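Local atomic coordinates of cellulosomal scaffoldin anchoring protein C (Acetivibrio cellulolyticus, PDB entry 4UYP), a protein that helps anchor cellulosomes to the bacterial cell surface, the cohesin domain modelled here binding the dockerin of the adaptor scaffoldin ScaB. Residues Val4-Thr9 / Tyr110-Asn115; Ala117-Tyr122 / Val132-Gly137. All blocks are in the same frame, centred on the assembly; numbering follows the deposited sequence. Where two conformers were deposited one is given.

Interaction 1: Val4-Thr9 / Tyr110-Asn115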
loop_
_atom_site.group_PDB
_atom_site.type_symbol
_atom_site.label_atom_id
_atom_site.label_comp_id
_atom_site.label_asym_id
_atom_site.label_seq_id
_atom_site.Cartn_x
_atom_site.Cartn_y
_atom_site.Cartn_z
ATOM N N VAL C 4 9.395 1.279 -13.917
ATOM C CA VAL C 4 9.537 0.065 -13.019
ATOM C C VAL C 4 8.399 -0.909 -13.428
ATOM O O VAL C 4 7.222 -0.521 -13.489
ATOM C CB VAL C 4 9.390 0.485 -11.600
ATOM C CG1 VAL C 4 9.590 -0.758 -10.650
ATOM C CG2 VAL C 4 10.456 1.528 -11.278
ATOM N N ASP C 5 8.796 -2.140 -13.661
ATOM C CA ASP C 5 7.802 -3.174 -14.110
ATOM C C ASP C 5 7.806 -4.288 -13.065
ATOM O O ASP C 5 8.885 -4.888 -12.826
ATOM C CB ASP C 5 8.179 -3.723 -15.409
ATOM C CG ASP C 5 7.169 -4.699 -15.913
ATOM O OD1 ASP C 5 6.186 -4.285 -16.547
ATOM O OD2 ASP C 5 7.379 -5.977 -15.663
ATOM N N ILE C 6 6.628 -4.621 -12.536
ATOM C CA ILE C 6 6.428 -5.873 -11.727
ATOM C C ILE C 6 5.964 -6.917 -12.710
ATOM O O ILE C 6 4.856 -6.758 -13.325
ATOM C CB ILE C 6 5.437 -5.638 -10.608
ATOM C CG1 ILE C 6 5.907 -4.515 -9.645
ATOM C CG2 ILE C 6 5.135 -6.950 -9.857
ATOM C CD1 ILE C 6 4.916 -4.273 -8.554
ATOM N N GLY C 7 6.709 -7.979 -12.964
ATOM C CA GLY C 7 6.343 -8.984 -13.964
ATOM C C GLY C 7 5.137 -9.806 -13.506
ATOM O O GLY C 7 4.877 -9.954 -12.299
ATOM N N SER C 8 4.407 -10.282 -14.467
ATOM C CA SER C 8 3.325 -11.196 -14.199
ATOM C C SER C 8 3.795 -12.638 -14.433
ATOM O O SER C 8 4.767 -12.948 -15.153
ATOM C CB SER C 8 2.214 -10.936 -15.218
ATOM O OG SER C 8 1.620 -9.608 -14.877
ATOM N N THR C 9 3.098 -13.560 -13.748
ATOM C CA THR C 9 3.381 -14.960 -13.877
ATOM C C THR C 9 2.208 -15.803 -13.524
ATOM O O THR C 9 1.116 -15.273 -13.325
ATOM C CB THR C 9 4.642 -15.277 -12.990
ATOM O OG1 THR C 9 5.152 -16.539 -13.290
ATOM C CG2 THR C 9 4.404 -15.211 -11.496
ATOM N N TYR C 110 -4.062 -12.505 -8.723
ATOM C CA TYR C 110 -3.552 -11.743 -7.545
ATOM C C TYR C 110 -2.796 -10.595 -8.049
ATOM O O TYR C 110 -1.806 -10.677 -8.806
ATOM C CB TYR C 110 -2.692 -12.632 -6.663
ATOM C CG TYR C 110 -3.373 -13.958 -6.285
ATOM C CD1 TYR C 110 -4.766 -14.018 -6.047
ATOM C CD2 TYR C 110 -2.690 -15.145 -6.275
ATOM C CE1 TYR C 110 -5.424 -15.194 -5.655
ATOM C CE2 TYR C 110 -3.312 -16.313 -5.869
ATOM C CZ TYR C 110 -4.706 -16.339 -5.627
ATOM O OH TYR C 110 -5.367 -17.500 -5.305
ATOM N N ASN C 111 -3.252 -9.354 -7.679
ATOM C CA ASN C 111 -2.576 -8.098 -8.091
ATOM C C ASN C 111 -1.379 -7.823 -7.153
ATOM O O ASN C 111 -1.538 -7.780 -5.901
ATOM C CB ASN C 111 -3.625 -6.994 -7.899
ATOM C CG ASN C 111 -4.753 -7.171 -8.898
ATOM O OD1 ASN C 111 -4.637 -6.688 -10.045
ATOM N ND2 ASN C 111 -5.822 -7.784 -8.459
ATOM N N ILE C 112 -0.220 -7.681 -7.800
ATOM C CA ILE C 112 1.030 -7.369 -6.995
ATOM C C ILE C 112 1.343 -5.928 -7.431
ATOM O O ILE C 112 1.671 -5.622 -8.549
ATOM C CB ILE C 112 2.146 -8.367 -7.467
ATOM C CG1 ILE C 112 1.717 -9.851 -7.340
ATOM C CG2 ILE C 112 3.367 -8.129 -6.630
ATOM C CD1 ILE C 112 1.219 -10.328 -5.963
ATOM N N THR C 113 1.095 -5.095 -6.425
ATOM C CA THR C 113 0.943 -3.647 -6.677
ATOM C C THR C 113 2.063 -2.764 -6.141
ATOM O O THR C 113 2.448 -2.978 -5.042
ATOM C CB THR C 113 -0.425 -3.129 -6.008
ATOM O OG1 THR C 113 -0.520 -3.399 -4.647
ATOM C CG2 THR C 113 -1.668 -3.895 -6.692
ATOM N N THR C 114 2.533 -1.829 -6.923
ATOM C CA THR C 114 3.542 -0.813 -6.402
ATOM C C THR C 114 2.864 0.161 -5.441
ATOM O O THR C 114 1.818 0.740 -5.845
ATOM C CB THR C 114 4.120 -0.092 -7.551
ATOM O OG1 THR C 114 4.712 -0.985 -8.524
ATOM C CG2 THR C 114 5.282 0.839 -7.013
ATOM N N ASN C 115 3.424 0.394 -4.294
ATOM C CA ASN C 115 2.854 1.304 -3.260
ATOM C C ASN C 115 3.555 2.675 -3.424
ATOM O O ASN C 115 4.698 2.804 -2.994
ATOM C CB ASN C 115 2.964 0.684 -1.902
ATOM C CG ASN C 115 2.206 1.467 -0.816
ATOM O OD1 ASN C 115 2.229 2.747 -0.954
ATOM N ND2 ASN C 115 1.723 0.846 0.181
HETATM O O HOH W 1 6.179 -0.927 -10.583
#
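I6 reaches across to I112 and T114 from the strand 4-6, which runs nearly antiparallel to 110-114 (160°) with the two axes 8.3 Å apart. That spacing is too wide for backbone pairing, so side chains carry the contact. In I6 both torsions help: chi1 of -59° turns CG2 anti to the backbone N and CG1 beside it, and chi2 of 179° stretches the CG1-CD1 arm to full length. The arm's end, CD1, lands 3.5 Å from I112 O and 3.3 Å from T114 OG1, while the other branch, CG2, meets I112 CG2 at 3.9 Å. The two isoleucine side chains cross at about a right angle; the folded second torsion of I112 carries its CD1 elsewhere, so its CG2 methyl does the touching. T114 offers its hydroxyl, not its methyl, to I6. A water lies between V4 O and T114 OG1; its bond to V4 O is weak (3.1 Å), and its approach to T114 OG1 is doubtfully short. F36, from strand 33-39, packs on V4, I6 and T114 alike. D5 and I6 belong to a calcium site known for this protein but not occupied in this chain. The chemistry is mostly apolar, with a methyl laid against a carbonyl oxygen and a hydroxyl that is hydrogen-bonded elsewhere. Such contacts hold I6 by shape and burial rather than by directed bonds.

Interaction 2: Ala117-Tyr122 / Val132-Gly137. With SO4 (sulfate ion), chain P.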
loop_
_atom_site.group_PDB
_atom_site.type_symbol
_atom_site.label_atom_id
_atom_site.label_comp_id
_atom_site.label_asym_id
_atom_site.label_seq_id
_atom_site.Cartn_x
_atom_site.Cartn_y
_atom_site.Cartn_z
ATOM N N ALA C 117 3.185 5.389 -1.783
ATOM C CA ALA C 117 3.504 6.046 -0.530
ATOM C C ALA C 117 4.858 5.639 0.061
ATOM O O ALA C 117 5.407 6.276 0.966
ATOM C CB ALA C 117 2.375 5.892 0.473
ATOM N N TYR C 118 5.368 4.502 -0.405
ATOM C CA TYR C 118 6.539 3.889 0.198
ATOM C C TYR C 118 7.636 3.633 -0.875
ATOM O O TYR C 118 8.672 3.002 -0.535
ATOM C CB TYR C 118 6.195 2.529 0.919
ATOM C CG TYR C 118 5.396 2.784 2.143
ATOM C CD1 TYR C 118 3.967 2.786 1.986
ATOM C CD2 TYR C 118 5.986 2.920 3.397
ATOM C CE1 TYR C 118 3.190 2.995 3.143
ATOM C CE2 TYR C 118 5.206 3.165 4.563
ATOM C CZ TYR C 118 3.789 3.120 4.348
ATOM O OH TYR C 118 2.991 3.395 5.462
ATOM N N THR C 119 7.435 4.114 -2.063
ATOM C CA THR C 119 8.341 3.887 -3.199
ATOM C C THR C 119 8.810 5.232 -3.633
ATOM O O THR C 119 7.984 6.113 -3.973
ATOM C CB THR C 119 7.598 3.214 -4.330
ATOM O OG1 THR C 119 7.145 1.913 -3.852
ATOM C CG2 THR C 119 8.439 2.961 -5.593
ATOM N N SER C 120 10.143 5.381 -3.717
ATOM C CA SER C 120 10.704 6.687 -4.201
ATOM C C SER C 120 12.084 6.390 -4.726
ATOM O O SER C 120 12.757 5.434 -4.327
ATOM C CB SER C 120 10.861 7.756 -3.113
ATOM O OG SER C 120 11.851 7.470 -2.118
ATOM N N PHE C 121 12.565 7.242 -5.620
ATOM C CA PHE C 121 13.854 7.085 -6.332
ATOM C C PHE C 121 14.606 8.403 -6.328
ATOM O O PHE C 121 13.961 9.450 -6.539
ATOM C CB PHE C 121 13.638 6.679 -7.756
ATOM C CG PHE C 121 13.073 5.279 -7.929
ATOM C CD1 PHE C 121 11.715 5.044 -7.739
ATOM C CD2 PHE C 121 13.873 4.282 -8.311
ATOM C CE1 PHE C 121 11.264 3.692 -7.915
ATOM C CE2 PHE C 121 13.424 2.976 -8.511
ATOM C CZ PHE C 121 12.117 2.707 -8.256
ATOM N N TYR C 122 15.892 8.330 -6.044
ATOM C CA TYR C 122 16.726 9.589 -5.877
ATOM C C TYR C 122 17.972 9.508 -6.747
ATOM O O TYR C 122 18.697 8.526 -6.741
ATOM C CB TYR C 122 17.115 9.768 -4.448
ATOM C CG TYR C 122 15.969 10.306 -3.589
ATOM C CD1 TYR C 122 14.937 9.459 -3.102
ATOM C CD2 TYR C 122 15.848 11.674 -3.359
ATOM C CE1 TYR C 122 13.885 10.003 -2.413
ATOM C CE2 TYR C 122 14.759 12.191 -2.698
ATOM C CZ TYR C 122 13.796 11.362 -2.205
ATOM O OH TYR C 122 12.668 11.854 -1.533
ATOM N N VAL C 132 8.792 8.929 -12.381
ATOM C CA VAL C 132 8.903 7.482 -12.606
ATOM C C VAL C 132 7.528 6.879 -12.832
ATOM O O VAL C 132 6.512 7.375 -12.196
ATOM C CB VAL C 132 9.435 6.868 -11.300
ATOM C CG1 VAL C 132 9.701 5.368 -11.445
ATOM C CG2 VAL C 132 10.656 7.536 -10.859
ATOM N N VAL C 133 7.464 5.974 -13.739
ATOM C CA VAL C 133 6.242 5.202 -14.128
ATOM C C VAL C 133 6.314 3.775 -13.547
ATOM O O VAL C 133 7.352 3.172 -13.505
ATOM C CB VAL C 133 6.028 5.191 -15.658
ATOM C CG1 VAL C 133 7.303 5.117 -16.429
ATOM C CG2 VAL C 133 5.073 4.096 -16.159
ATOM N N TYR C 134 5.166 3.219 -13.258
ATOM C CA TYR C 134 5.169 1.853 -12.739
ATOM C C TYR C 134 4.188 1.021 -13.501
ATOM O O TYR C 134 3.134 1.551 -13.949
ATOM C CB TYR C 134 4.558 1.868 -11.389
ATOM C CG TYR C 134 4.965 2.769 -10.353
ATOM C CD1 TYR C 134 6.274 3.232 -10.224
ATOM C CD2 TYR C 134 4.038 3.153 -9.421
ATOM C CE1 TYR C 134 6.650 4.091 -9.226
ATOM C CE2 TYR C 134 4.381 3.947 -8.373
ATOM C CZ TYR C 134 5.631 4.397 -8.271
ATOM O OH TYR C 134 5.919 5.187 -7.240
ATOM N N ASN C 135 4.432 -0.272 -13.677
ATOM C CA ASN C 135 3.515 -1.123 -14.369
ATOM C C ASN C 135 3.423 -2.360 -13.437
ATOM O O ASN C 135 4.420 -3.105 -13.335
ATOM C CB ASN C 135 3.997 -1.532 -15.728
ATOM C CG ASN C 135 4.104 -0.361 -16.710
ATOM O OD1 ASN C 135 4.868 -0.427 -17.664
ATOM N ND2 ASN C 135 3.363 0.667 -16.479
ATOM N N ASP C 136 2.283 -2.543 -12.780
ATOM C CA ASP C 136 2.103 -3.620 -11.779
ATOM C C ASP C 136 1.947 -5.001 -12.524
ATOM O O ASP C 136 1.830 -5.124 -13.735
ATOM C CB ASP C 136 0.846 -3.341 -10.956
ATOM C CG ASP C 136 0.989 -2.234 -9.935
ATOM O OD1 ASP C 136 2.161 -1.807 -9.814
ATOM O OD2 ASP C 136 -0.070 -1.914 -9.322
ATOM N N GLY C 137 2.005 -6.053 -11.668
ATOM C CA GLY C 137 1.965 -7.451 -12.162
ATOM C C GLY C 137 0.769 -8.165 -11.581
ATOM O O GLY C 137 0.144 -7.752 -10.599
HETATM S S SO4 P . -0.869 -0.466 -13.627
HETATM O O1 SO4 P . -0.460 -1.380 -14.794
HETATM O O2 SO4 P . -1.153 0.973 -14.094
HETATM O O3 SO4 P . 0.349 -0.461 -12.753
HETATM O O4 SO4 P . -2.115 -0.836 -12.833
HETATM O O HOH W 2 5.554 7.813 -5.242
#
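F121 and V132 bring the two backbones nearest, with 8.0 Å between their CA atoms. From there 117-122 and 132-137 run in broadly opposite directions and draw apart, T119 CA standing 10.3 Å from Y134 CA. Side chains span the gap in two places. At the first, the CG2 methyl of V132 meets CD1 of the F121 ring at 4.1 Å, approaching obliquely while the side chains cross at about a right angle. V132 uses this branch because chi1 of -175° places CG1 anti to the backbone N and swings CG2 beside it. At the second, Y134 and T119 extend from opposite directions, and the phenol oxygen Y134 OH comes to 3.7 Å from T119 CG2. It is the methyl of T119 that faces the tyrosine; OG1, on the N side of the torsion, is held by the backbone of N115 and R37. A water near both T119 O and Y134 OH links the pair at most loosely, its bond to Y134 OH being weak. At the far end of 132-137, D136 N donates a fairly straight bond (158°) to sulfate atom O3, 2.8 Å away. D136 N of the second subunit binds the same ion, probably a crystallisation component. The two D136 carboxylates also come close, like charge to like, which may shift their ionisation. The cohesin itself has no helix, only strands and loops. The F121 ring meets F23 of strand 16-24 edge-to-face, and V4 of strand 3-11 touches both F121 and V132. The alternate residues Y118, S120 and Y122 pack instead on the chain of scaffoldin adaptor protein B, so the strand 109-122 joins the cohesin interior to its dockerin-binding surface.

Overall arrangement
Both interactions belong to the one cohesin beta sandwich, and their centres are 10 Å apart. Along the chain they come in series: interaction 1 closes before interaction 2 opens. Strand 109-122 serves both, its first half in interaction 1 and its second in interaction 2. Strand 133-141 lies between 3-11 and 109-122 in the sheet order, and probable backbone hydrogen bonds from I6 N to N135 O and from N135 N to V4 O tie the two contacts directly. D5, I6, N135 and D136, which form a calcium site known for this protein but not occupied in this chain, thus come from both interactions, and each contact also meets the second subunit of the assembly.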